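Side-chain contacts in SusD-like carbohydrate binding protein (Bacteroides vulgatus, PDB 3LEW), which probably binds carbohydrate at the outer membrane, as a member of the SusD family of nutrient-binding proteins: residues Q417-N422 against K466-R471; D102-A107 against N115-Q120; D371-R376 against W395-K400. All blocks are in the same frame, centred on the assembly; numbering follows the deposited sequence.

Contact 3 is the buried one of the three, a charged cluster between helices 365-376 and 387-401. Contacts 1 and 2 are partly buried: contact 1 joins two loops, about 15 Å between its centre and that of the chain, whereas contact 2, about 28 Å away by the same measure, closes a helical hairpin with apolar side chains and a loosely paired charge. Contacts 1 and 3 both lie in the SusD-family part of the chain and touch directly, Gln417 NE2 lying 3.4 Å from Trp395 CE3. Contact 2 belongs to the earlier, starch-binding-associated part, with its centre about 40 Å from that of contact 1. Directional hydrogen bonding, apolar contact and salt bridging thus divide among loop, hairpin and buried helix pair.

Contact 1: Q417-N422 against K466-R471; sequences QTVVRN and KYYLYR
Tyr468 carries the whole reach from 466-471 to Thr418 and Val419, and it meets them with the far end of its ring. The contact joins the loop that follows helix 408-414 to the loop that precedes helix 474-479, both within the SusD-family part of the chain. Just before Tyr468, Tyr467 is turned elsewhere and stacks its ring on Phe455. At Tyr468 the ring carbon CG stands anti to the carbonyl carbon (chi1 -61°), which sends the phenol across to the other loop. There its oxygen accepts the backbone N-H of Val419, N to OH 3.2 Å, in a bond that is almost perfectly straight at 177°. Two lesser touches are less certain, since each belongs to one of two positions of a mobile side chain: Val419 CG2 comes obliquely to the ring, 3.7 Å from Tyr468 CE1, and Thr418 OG1, which also approaches the phenol, bonds to the carbonyl O of the next residue, Val419, at 3.1 Å. Helix 408-414 backs the pair, for Ile412 touches both Tyr468 and Val419. Further along, Tyr470 reaches helix 46-54. A tyrosine suits this place because its ring can pack among aliphatic groups while its hydroxyl serves an amide in a loop, outside any regular helix or strand; the two loops are therefore joined by one directional bond more than by extensive apolar burial.

Contact 2: D102-A107 against N115-Q120; sequences DNIDAA and NRIKGQ
Ile104 and Ile117 meet inside a helical hairpin, where the end of helix 81-103 turns back toward helix 111-135 in the helical part of this SusD-family protein, a family grouped with the TPR clan. The tip of Ile104 does the touching, its CD1 resting 3.7 Å from Ile117 CG2. With CG1 anti to the backbone N (chi1 -170°), Ile104 sends CD1 to Ile117 and leaves its other branch, CG2, beside the aliphatic stem of Lys118, 3.9 Å from CB. A branched isoleucine suits the spot because it serves two neighbours at once. Lys118 then runs on extended past CG, and Lys118 NZ comes to 4.0 Å from Asp105 OD2, with OD1 of the same carboxylate nearly as close. This is an attraction of opposite charges too long for a salt bridge, on the solvent side, where Asp105 is exposed.

Further out, the backbone shapes the turn: Ala107 N bonds to Ile104 O at 3.1 Å, and Ala107 O accepts from Arg114. Helix 19-35 packs against the apolar pair: Ile104 touches Ala22 and Ile117 touches Thr19, while Leu187 touches Lys118. Just before Ile117, Arg116 NH1 donates to Gln120 OE1 at 2.9 Å and also pairs with Glu23. One face of the Arg116 guanidinium is met by Ile117 CG1, 3.6 Å above the plane and displaced from the centre of the group.

Contact 3: D371-R376 against W395-K400; sequences DLKTAR and WLERRK
Glu397 receives Lys373 from the neighbouring helix in a buried salt-bridge network that also takes in Lys400. Segments 371-376 and 395-400 belong to successive helices, 365-376 and 387-401, of the SusD-family helical fold, whose sequence families fall in the TPR clan; the axes of the two segments come within 11.8 Å, a gap bridged by long side chains.

The ionic contacts come first. Lys373 NZ donates to Glu397 OE1 at the short distance of 2.6 Å. Its chain runs extended as far as CE and then bends at the last torsion (chi4 -57°), turning the ammonium group onto the carboxylate; on the way, Lys373 CG lies alongside that group, 3.8 Å from Glu397 OE1. From Glu397's own helix, one turn further on, Lys400 NZ reaches the same oxygen, Glu397 OE1, at 2.9 Å. The two lysine nitrogens, Lys373 NZ and Lys400 NZ, end 3.9 Å apart, a closeness that the shared carboxylate probably makes tolerable. The second oxygen, OE2, is salt-bridged to Arg302, so three positive groups gather on one carboxylate, which likely keeps it charged.

The apolar part is small. Leu372 CD2 lies 4.2 Å from Glu397 CG, and Leu372 and Glu397 thus touch through their aliphatic parts. Leu372 also touches Ala347 and Leu351 of helix 346-359, which suits an aliphatic residue in so buried a position. Near the end of helix 365-376, Arg376 adds a salt bridge to Glu401.

A glutamine in place of Glu397 would probably leave Lys373, Lys400 and Arg302 crowded together in the interior without the negative charge that balances them. The two lysines come at Glu397 OE1 from opposite faces of the carboxylate plane: Lys373 NZ on the anti side, 29° out of it, and Lys400 NZ on the syn side, 19° out.

Contact 1: Q417-N422 against K466-R471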
loop_
_atom_site.group_PDB
_atom_site.type_symbol
_atom_site.label_atom_id
_atom_site.label_comp_id
_atom_site.label_asym_id
_atom_site.label_seq_id
_atom_site.Cartn_x
_atom_site.Cartn_y
_atom_site.Cartn_z
ATOM N N GLN A 417 -4.635 -16.024 -2.701
ATOM C CA GLN A 417 -5.299 -16.388 -1.480
ATOM C C GLN A 417 -6.735 -15.949 -1.520
ATOM O O GLN A 417 -7.154 -15.270 -2.459
ATOM C CB GLN A 417 -4.545 -15.780 -0.291
ATOM C CG GLN A 417 -3.257 -16.529 0.040
ATOM C CD GLN A 417 -2.571 -15.898 1.215
ATOM O OE1 GLN A 417 -2.045 -14.784 1.113
ATOM N NE2 GLN A 417 -2.600 -16.586 2.361
ATOM N N THR A 418 -7.517 -16.393 -0.528
ATOM C CA THR A 418 -8.872 -15.893 -0.395
ATOM C C THR A 418 -9.010 -14.984 0.807
ATOM O O THR A 418 -8.340 -15.131 1.824
ATOM C CB THR A 418 -9.912 -17.005 -0.316
ATOM O OG1 THR A 418 -11.229 -16.420 -0.390
ATOM C CG2 THR A 418 -9.748 -17.871 0.973
ATOM N N VAL A 419 -9.872 -13.981 0.673
ATOM C CA VAL A 419 -10.350 -13.184 1.798
ATOM C C VAL A 419 -11.031 -14.112 2.777
ATOM O O VAL A 419 -11.769 -14.998 2.357
ATOM C CB VAL A 419 -11.399 -12.150 1.319
ATOM C CG1 VAL A 419 -12.226 -11.564 2.512
ATOM C CG2 VAL A 419 -10.709 -11.070 0.533
ATOM N N VAL A 420 -10.814 -13.923 4.071
ATOM C CA VAL A 420 -11.447 -14.752 5.096
ATOM C C VAL A 420 -12.051 -13.801 6.138
ATOM O O VAL A 420 -11.366 -12.890 6.641
ATOM C CB VAL A 420 -10.426 -15.700 5.812
ATOM C CG1 VAL A 420 -11.110 -16.487 6.951
ATOM C CG2 VAL A 420 -9.807 -16.671 4.805
ATOM N N ARG A 421 -13.329 -14.000 6.425
ATOM C CA ARG A 421 -14.071 -13.148 7.376
ATOM C C ARG A 421 -15.090 -13.946 8.164
ATOM O O ARG A 421 -16.118 -14.385 7.618
ATOM C CB ARG A 421 -14.812 -12.028 6.648
ATOM C CG ARG A 421 -13.857 -11.019 5.964
ATOM C CD ARG A 421 -14.599 -9.900 5.350
ATOM N NE ARG A 421 -13.695 -8.959 4.669
ATOM C CZ ARG A 421 -14.134 -7.944 3.941
ATOM N NH1 ARG A 421 -15.445 -7.777 3.766
ATOM N NH2 ARG A 421 -13.281 -7.109 3.352
ATOM N N ASN A 422 -14.846 -14.058 9.457
ATOM C CA ASN A 422 -15.758 -14.740 10.349
ATOM C C ASN A 422 -16.593 -13.783 11.196
ATOM O O ASN A 422 -16.148 -12.711 11.551
ATOM C CB ASN A 422 -14.978 -15.744 11.201
ATOM C CG ASN A 422 -14.430 -16.873 10.353
ATOM O OD1 ASN A 422 -15.180 -17.488 9.593
ATOM N ND2 ASN A 422 -13.121 -17.108 10.420
ATOM N N LYS A 466 -13.021 -11.837 -9.661
ATOM C CA LYS A 466 -13.203 -10.551 -10.339
ATOM C C LYS A 466 -13.333 -9.386 -9.376
ATOM O O LYS A 466 -12.972 -8.280 -9.710
ATOM C CB LYS A 466 -14.443 -10.588 -11.271
ATOM C CG LYS A 466 -15.786 -10.583 -10.589
ATOM C CD LYS A 466 -16.924 -10.923 -11.585
ATOM C CE LYS A 466 -18.298 -10.761 -10.934
ATOM N NZ LYS A 466 -19.453 -11.170 -11.832
ATOM N N TYR A 467 -13.845 -9.633 -8.176
ATOM C CA TYR A 467 -14.038 -8.554 -7.218
ATOM C C TYR A 467 -12.732 -7.988 -6.626
ATOM O O TYR A 467 -12.753 -6.945 -5.967
ATOM C CB TYR A 467 -15.006 -8.981 -6.109
ATOM C CG TYR A 467 -16.419 -9.167 -6.598
ATOM C CD1 TYR A 467 -17.228 -8.059 -6.855
ATOM C CD2 TYR A 467 -16.974 -10.454 -6.796
ATOM C CE1 TYR A 467 -18.525 -8.205 -7.321
ATOM C CE2 TYR A 467 -18.271 -10.602 -7.254
ATOM C CZ TYR A 467 -19.039 -9.473 -7.519
ATOM O OH TYR A 467 -20.343 -9.589 -7.920
ATOM N N TYR A 468 -11.609 -8.683 -6.847
ATOM C CA TYR A 468 -10.328 -8.229 -6.332
ATOM C C TYR A 468 -9.624 -7.216 -7.227
ATOM O O TYR A 468 -8.746 -6.542 -6.762
ATOM C CB TYR A 468 -9.382 -9.410 -6.117
ATOM C CG TYR A 468 -9.831 -10.466 -5.123
ATOM C CD1 TYR A 468 -10.641 -10.141 -4.021
ATOM C CD2 TYR A 468 -9.315 -11.764 -5.181
ATOM C CE1 TYR A 468 -11.030 -11.112 -3.113
ATOM C CE2 TYR A 468 -9.735 -12.774 -4.274
ATOM C CZ TYR A 468 -10.552 -12.420 -3.208
ATOM O OH TYR A 468 -10.962 -13.375 -2.272
ATOM N N LEU A 469 -9.941 -7.176 -8.523
ATOM C CA LEU A 469 -9.082 -6.377 -9.425
ATOM C C LEU A 469 -9.521 -4.956 -9.680
ATOM O O LEU A 469 -10.732 -4.677 -9.862
ATOM C CB LEU A 469 -8.917 -7.084 -10.764
ATOM C CG LEU A 469 -8.363 -8.491 -10.767
ATOM C CD1 LEU A 469 -8.220 -8.970 -12.273
ATOM C CD2 LEU A 469 -7.066 -8.539 -10.030
ATOM N N TYR A 470 -8.544 -4.049 -9.746
ATOM C CA TYR A 470 -8.810 -2.714 -10.302
ATOM C C TYR A 470 -9.047 -2.889 -11.812
ATOM O O TYR A 470 -8.606 -3.894 -12.414
ATOM C CB TYR A 470 -7.656 -1.760 -10.074
ATOM C CG TYR A 470 -7.493 -1.242 -8.638
ATOM C CD1 TYR A 470 -7.236 -2.095 -7.573
ATOM C CD2 TYR A 470 -7.472 0.123 -8.395
ATOM C CE1 TYR A 470 -7.005 -1.590 -6.238
ATOM C CE2 TYR A 470 -7.269 0.626 -7.109
ATOM C CZ TYR A 470 -7.050 -0.235 -6.040
ATOM O OH TYR A 470 -6.813 0.331 -4.786
ATOM N N ARG A 471 -9.836 -1.994 -12.379
ATOM C CA ARG A 471 -10.292 -2.072 -13.768
ATOM C C ARG A 471 -9.908 -0.878 -14.622
ATOM O O ARG A 471 -9.989 0.270 -14.234
ATOM C CB ARG A 471 -11.817 -2.197 -13.766
ATOM C CG ARG A 471 -12.298 -3.422 -12.989
ATOM C CD ARG A 471 -13.798 -3.596 -13.067
ATOM N NE ARG A 471 -14.247 -3.902 -14.425
ATOM C CZ ARG A 471 -15.492 -4.214 -14.764
ATOM N NH1 ARG A 471 -16.459 -4.256 -13.844
ATOM N NH2 ARG A 471 -15.780 -4.493 -16.050
#

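Contact 2: D102-A107 against N115-Q120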
loop_
_atom_site.group_PDB
_atom_site.type_symbol
_atom_site.label_atom_id
_atom_site.label_comp_id
_atom_site.label_asym_id
_atom_site.label_seq_id
_atom_site.Cartn_x
_atom_site.Cartn_y
_atom_site.Cartn_z
ATOM N N ASP A 102 12.375 12.809 -21.391
ATOM C CA ASP A 102 12.549 13.291 -22.780
ATOM C C ASP A 102 13.482 14.510 -22.878
ATOM O O ASP A 102 13.975 14.805 -23.950
ATOM C CB ASP A 102 11.209 13.676 -23.433
ATOM C CG ASP A 102 10.305 12.466 -23.747
ATOM O OD1 ASP A 102 10.751 11.292 -23.700
ATOM O OD2 ASP A 102 9.101 12.693 -24.007
ATOM N N ASN A 103 13.679 15.215 -21.762
ATOM C CA ASN A 103 14.363 16.494 -21.708
ATOM C C ASN A 103 15.631 16.504 -20.816
ATOM O O ASN A 103 16.452 17.421 -20.927
ATOM C CB ASN A 103 13.393 17.556 -21.177
ATOM C CG ASN A 103 12.366 18.024 -22.217
ATOM O OD1 ASN A 103 12.637 18.954 -22.990
ATOM N ND2 ASN A 103 11.167 17.438 -22.195
ATOM N N ILE A 104 15.832 15.492 -19.978
ATOM C CA ILE A 104 16.888 15.570 -18.941
ATOM C C ILE A 104 18.297 15.554 -19.544
ATOM O O ILE A 104 19.195 16.219 -19.028
ATOM C CB ILE A 104 16.734 14.471 -17.844
ATOM C CG1 ILE A 104 17.694 14.732 -16.676
ATOM C CG2 ILE A 104 16.903 13.073 -18.406
ATOM C CD1 ILE A 104 17.462 16.083 -16.000
ATOM N N ASP A 105 18.490 14.845 -20.658
ATOM C CA ASP A 105 19.837 14.777 -21.249
ATOM C C ASP A 105 20.294 16.114 -21.796
ATOM O O ASP A 105 21.483 16.377 -21.879
ATOM C CB ASP A 105 19.958 13.661 -22.304
ATOM C CG ASP A 105 19.871 12.273 -21.697
ATOM O OD1 ASP A 105 20.360 12.053 -20.574
ATOM O OD2 ASP A 105 19.297 11.377 -22.331
ATOM N N ALA A 106 19.354 16.981 -22.163
ATOM C CA ALA A 106 19.685 18.297 -22.680
ATOM C C ALA A 106 19.733 19.374 -21.571
ATOM O O ALA A 106 19.994 20.509 -21.862
ATOM C CB ALA A 106 18.651 18.707 -23.773
ATOM N N ALA A 107 19.443 19.014 -20.319
ATOM C CA ALA A 107 19.293 20.014 -19.249
ATOM C C ALA A 107 20.660 20.610 -18.860
ATOM O O ALA A 107 21.597 19.869 -18.605
ATOM C CB ALA A 107 18.623 19.378 -18.034
ATOM N N ASN A 115 22.202 12.637 -14.174
ATOM C CA ASN A 115 22.043 11.192 -13.907
ATOM C C ASN A 115 21.046 10.925 -12.797
ATOM O O ASN A 115 20.156 10.072 -12.926
ATOM C CB ASN A 115 23.381 10.531 -13.538
ATOM C CG ASN A 115 24.377 10.480 -14.677
ATOM O OD1 ASN A 115 24.076 10.750 -15.841
ATOM N ND2 ASN A 115 25.617 10.137 -14.320
ATOM N N ARG A 116 21.184 11.661 -11.692
ATOM C CA ARG A 116 20.375 11.442 -10.503
ATOM C C ARG A 116 18.903 11.759 -10.750
ATOM O O ARG A 116 18.024 10.985 -10.324
ATOM C CB ARG A 116 20.942 12.264 -9.350
ATOM C CG ARG A 116 20.250 12.058 -8.032
ATOM C CD ARG A 116 19.189 13.115 -7.787
ATOM N NE ARG A 116 19.738 14.462 -7.755
ATOM C CZ ARG A 116 19.009 15.569 -7.699
ATOM N NH1 ARG A 116 17.681 15.515 -7.637
ATOM N NH2 ARG A 116 19.630 16.745 -7.685
ATOM N N ILE A 117 18.638 12.871 -11.446
ATOM C CA ILE A 117 17.276 13.258 -11.811
ATOM C C ILE A 117 16.633 12.233 -12.780
ATOM O O ILE A 117 15.476 11.796 -12.580
ATOM C CB ILE A 117 17.205 14.678 -12.378
ATOM C CG1 ILE A 117 17.572 15.695 -11.279
ATOM C CG2 ILE A 117 15.780 14.994 -12.913
ATOM C CD1 ILE A 117 17.846 17.063 -11.788
ATOM N N LYS A 118 17.410 11.802 -13.772
ATOM C CA LYS A 118 16.949 10.737 -14.677
ATOM C C LYS A 118 16.599 9.472 -13.898
ATOM O O LYS A 118 15.536 8.859 -14.110
ATOM C CB LYS A 118 18.032 10.453 -15.702
ATOM C CG LYS A 118 17.680 9.374 -16.727
ATOM C CD LYS A 118 18.786 9.209 -17.722
ATOM C CE LYS A 118 18.383 8.218 -18.785
ATOM N NZ LYS A 118 19.371 8.166 -19.933
ATOM N N GLY A 119 17.450 9.100 -12.935
ATOM C CA GLY A 119 17.183 7.950 -12.087
ATOM C C GLY A 119 15.919 8.077 -11.253
ATOM O O GLY A 119 15.136 7.142 -11.120
ATOM N N GLN A 120 15.710 9.265 -10.707
ATOM C CA GLN A 120 14.535 9.507 -9.909
ATOM C C GLN A 120 13.217 9.411 -10.756
ATOM O O GLN A 120 12.195 8.889 -10.280
ATOM C CB GLN A 120 14.642 10.841 -9.176
ATOM C CG GLN A 120 15.647 10.820 -8.004
ATOM C CD GLN A 120 15.860 12.165 -7.366
ATOM O OE1 GLN A 120 15.897 13.215 -8.058
ATOM N NE2 GLN A 120 16.081 12.150 -6.035
#

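Contact 3: D371-R376 against W395-K400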
loop_
_atom_site.group_PDB
_atom_site.type_symbol
_atom_site.label_atom_id
_atom_site.label_comp_id
_atom_site.label_asym_id
_atom_site.label_seq_id
_atom_site.Cartn_x
_atom_site.Cartn_y
_atom_site.Cartn_z
ATOM N N ASP A 371 13.832 -11.849 13.582
ATOM C CA ASP A 371 14.342 -10.503 13.944
ATOM C C ASP A 371 13.142 -9.534 14.137
ATOM O O ASP A 371 13.105 -8.765 15.109
ATOM C CB ASP A 371 15.245 -9.884 12.855
ATOM C CG ASP A 371 16.600 -10.538 12.740
ATOM O OD1 ASP A 371 17.115 -11.096 13.756
ATOM O OD2 ASP A 371 17.170 -10.466 11.593
ATOM N N LEU A 372 12.196 -9.553 13.186
ATOM C CA LEU A 372 11.033 -8.682 13.270
ATOM C C LEU A 372 10.182 -9.101 14.463
ATOM O O LEU A 372 9.764 -8.270 15.265
ATOM C CB LEU A 372 10.209 -8.740 11.997
ATOM C CG LEU A 372 8.920 -7.928 11.966
ATOM C CD1 LEU A 372 9.136 -6.431 12.327
ATOM C CD2 LEU A 372 8.276 -8.082 10.560
ATOM N N LYS A 373 9.932 -10.399 14.591
ATOM C CA LYS A 373 9.123 -10.880 15.711
ATOM C C LYS A 373 9.718 -10.452 17.081
ATOM O O LYS A 373 9.000 -9.923 17.950
ATOM C CB LYS A 373 8.911 -12.388 15.618
ATOM C CG LYS A 373 7.938 -12.844 14.547
ATOM C CD LYS A 373 7.883 -14.392 14.487
ATOM C CE LYS A 373 6.848 -14.960 13.483
ATOM N NZ LYS A 373 5.456 -14.465 13.749
ATOM N N THR A 374 11.015 -10.700 17.271
ATOM C CA THR A 374 11.720 -10.272 18.456
ATOM C C THR A 374 11.545 -8.767 18.740
ATOM O O THR A 374 11.297 -8.352 19.905
ATOM C CB THR A 374 13.222 -10.623 18.373
ATOM O OG1 THR A 374 13.346 -12.054 18.312
ATOM C CG2 THR A 374 13.982 -10.098 19.633
ATOM N N ALA A 375 11.693 -7.952 17.707
ATOM C CA ALA A 375 11.617 -6.512 17.855
ATOM C C ALA A 375 10.236 -6.108 18.397
ATOM O O ALA A 375 10.121 -5.141 19.199
ATOM C CB ALA A 375 11.929 -5.784 16.537
ATOM N N ARG A 376 9.195 -6.856 18.032
ATOM C CA ARG A 376 7.846 -6.492 18.468
ATOM C C ARG A 376 7.385 -7.221 19.743
ATOM O O ARG A 376 6.314 -6.934 20.262
ATOM C CB ARG A 376 6.853 -6.752 17.348
ATOM C CG ARG A 376 7.194 -6.066 16.019
ATOM C CD ARG A 376 7.263 -4.553 16.103
ATOM N NE ARG A 376 7.570 -3.967 14.804
ATOM C CZ ARG A 376 8.467 -3.011 14.588
ATOM N NH1 ARG A 376 9.173 -2.459 15.584
ATOM N NH2 ARG A 376 8.663 -2.602 13.340
ATOM N N TRP A 395 3.366 -14.597 5.530
ATOM C CA TRP A 395 2.164 -13.867 5.100
ATOM C C TRP A 395 1.334 -13.378 6.309
ATOM O O TRP A 395 0.750 -12.275 6.256
ATOM C CB TRP A 395 1.311 -14.733 4.194
ATOM C CG TRP A 395 1.986 -15.108 2.882
ATOM C CD1 TRP A 395 3.006 -14.442 2.249
ATOM C CD2 TRP A 395 1.630 -16.191 2.036
ATOM N NE1 TRP A 395 3.313 -15.079 1.066
ATOM C CE2 TRP A 395 2.503 -16.167 0.929
ATOM C CE3 TRP A 395 0.694 -17.230 2.137
ATOM C CZ2 TRP A 395 2.425 -17.112 -0.110
ATOM C CZ3 TRP A 395 0.638 -18.183 1.110
ATOM C CH2 TRP A 395 1.490 -18.101 0.004
ATOM N N LEU A 396 1.248 -14.188 7.364
ATOM C CA LEU A 396 0.528 -13.785 8.569
ATOM C C LEU A 396 1.241 -12.627 9.243
ATOM O O LEU A 396 0.603 -11.658 9.657
ATOM C CB LEU A 396 0.335 -14.935 9.558
ATOM C CG LEU A 396 -0.858 -15.836 9.226
ATOM C CD1 LEU A 396 -0.688 -17.194 9.888
ATOM C CD2 LEU A 396 -2.153 -15.177 9.649
ATOM N N GLU A 397 2.554 -12.716 9.341
ATOM C CA GLU A 397 3.327 -11.607 9.948
ATOM C C GLU A 397 3.219 -10.318 9.108
ATOM O O GLU A 397 3.208 -9.224 9.671
ATOM C CB GLU A 397 4.784 -12.038 10.223
ATOM C CG GLU A 397 5.530 -11.143 11.184
ATOM C CD GLU A 397 4.899 -11.052 12.562
ATOM O OE1 GLU A 397 4.499 -12.081 13.152
ATOM O OE2 GLU A 397 4.749 -9.906 13.014
ATOM N N ARG A 398 3.133 -10.414 7.768
ATOM C CA ARG A 398 2.809 -9.232 6.958
ATOM C C ARG A 398 1.474 -8.580 7.374
ATOM O O ARG A 398 1.405 -7.378 7.484
ATOM C CB ARG A 398 2.733 -9.571 5.454
ATOM C CG ARG A 398 4.066 -9.925 4.848
ATOM C CD ARG A 398 3.925 -10.356 3.364
ATOM N NE ARG A 398 3.395 -9.286 2.558
ATOM C CZ ARG A 398 4.095 -8.324 1.951
ATOM N NH1 ARG A 398 5.407 -8.296 1.996
ATOM N NH2 ARG A 398 3.452 -7.366 1.285
ATOM N N ARG A 399 0.413 -9.381 7.553
ATOM C CA ARG A 399 -0.889 -8.859 7.961
ATOM C C ARG A 399 -0.794 -8.196 9.325
ATOM O O ARG A 399 -1.433 -7.163 9.551
ATOM C CB ARG A 399 -1.923 -9.996 7.992
ATOM C CG ARG A 399 -2.274 -10.472 6.546
ATOM C CD ARG A 399 -2.995 -11.790 6.597
ATOM N NE ARG A 399 -4.222 -11.709 7.374
ATOM C CZ ARG A 399 -4.916 -12.783 7.763
ATOM N NH1 ARG A 399 -4.501 -14.008 7.451
ATOM N NH2 ARG A 399 -6.032 -12.657 8.456
ATOM N N LYS A 400 -0.003 -8.786 10.193
ATOM C CA LYS A 400 0.127 -8.303 11.577
ATOM C C LYS A 400 0.931 -7.001 11.624
ATOM O O LYS A 400 0.520 -6.051 12.266
ATOM C CB LYS A 400 0.781 -9.358 12.447
ATOM C CG LYS A 400 -0.080 -10.581 12.705
ATOM C CD LYS A 400 0.765 -11.725 13.258
ATOM C CE LYS A 400 1.340 -11.404 14.676
ATOM N NZ LYS A 400 2.374 -12.420 15.093
#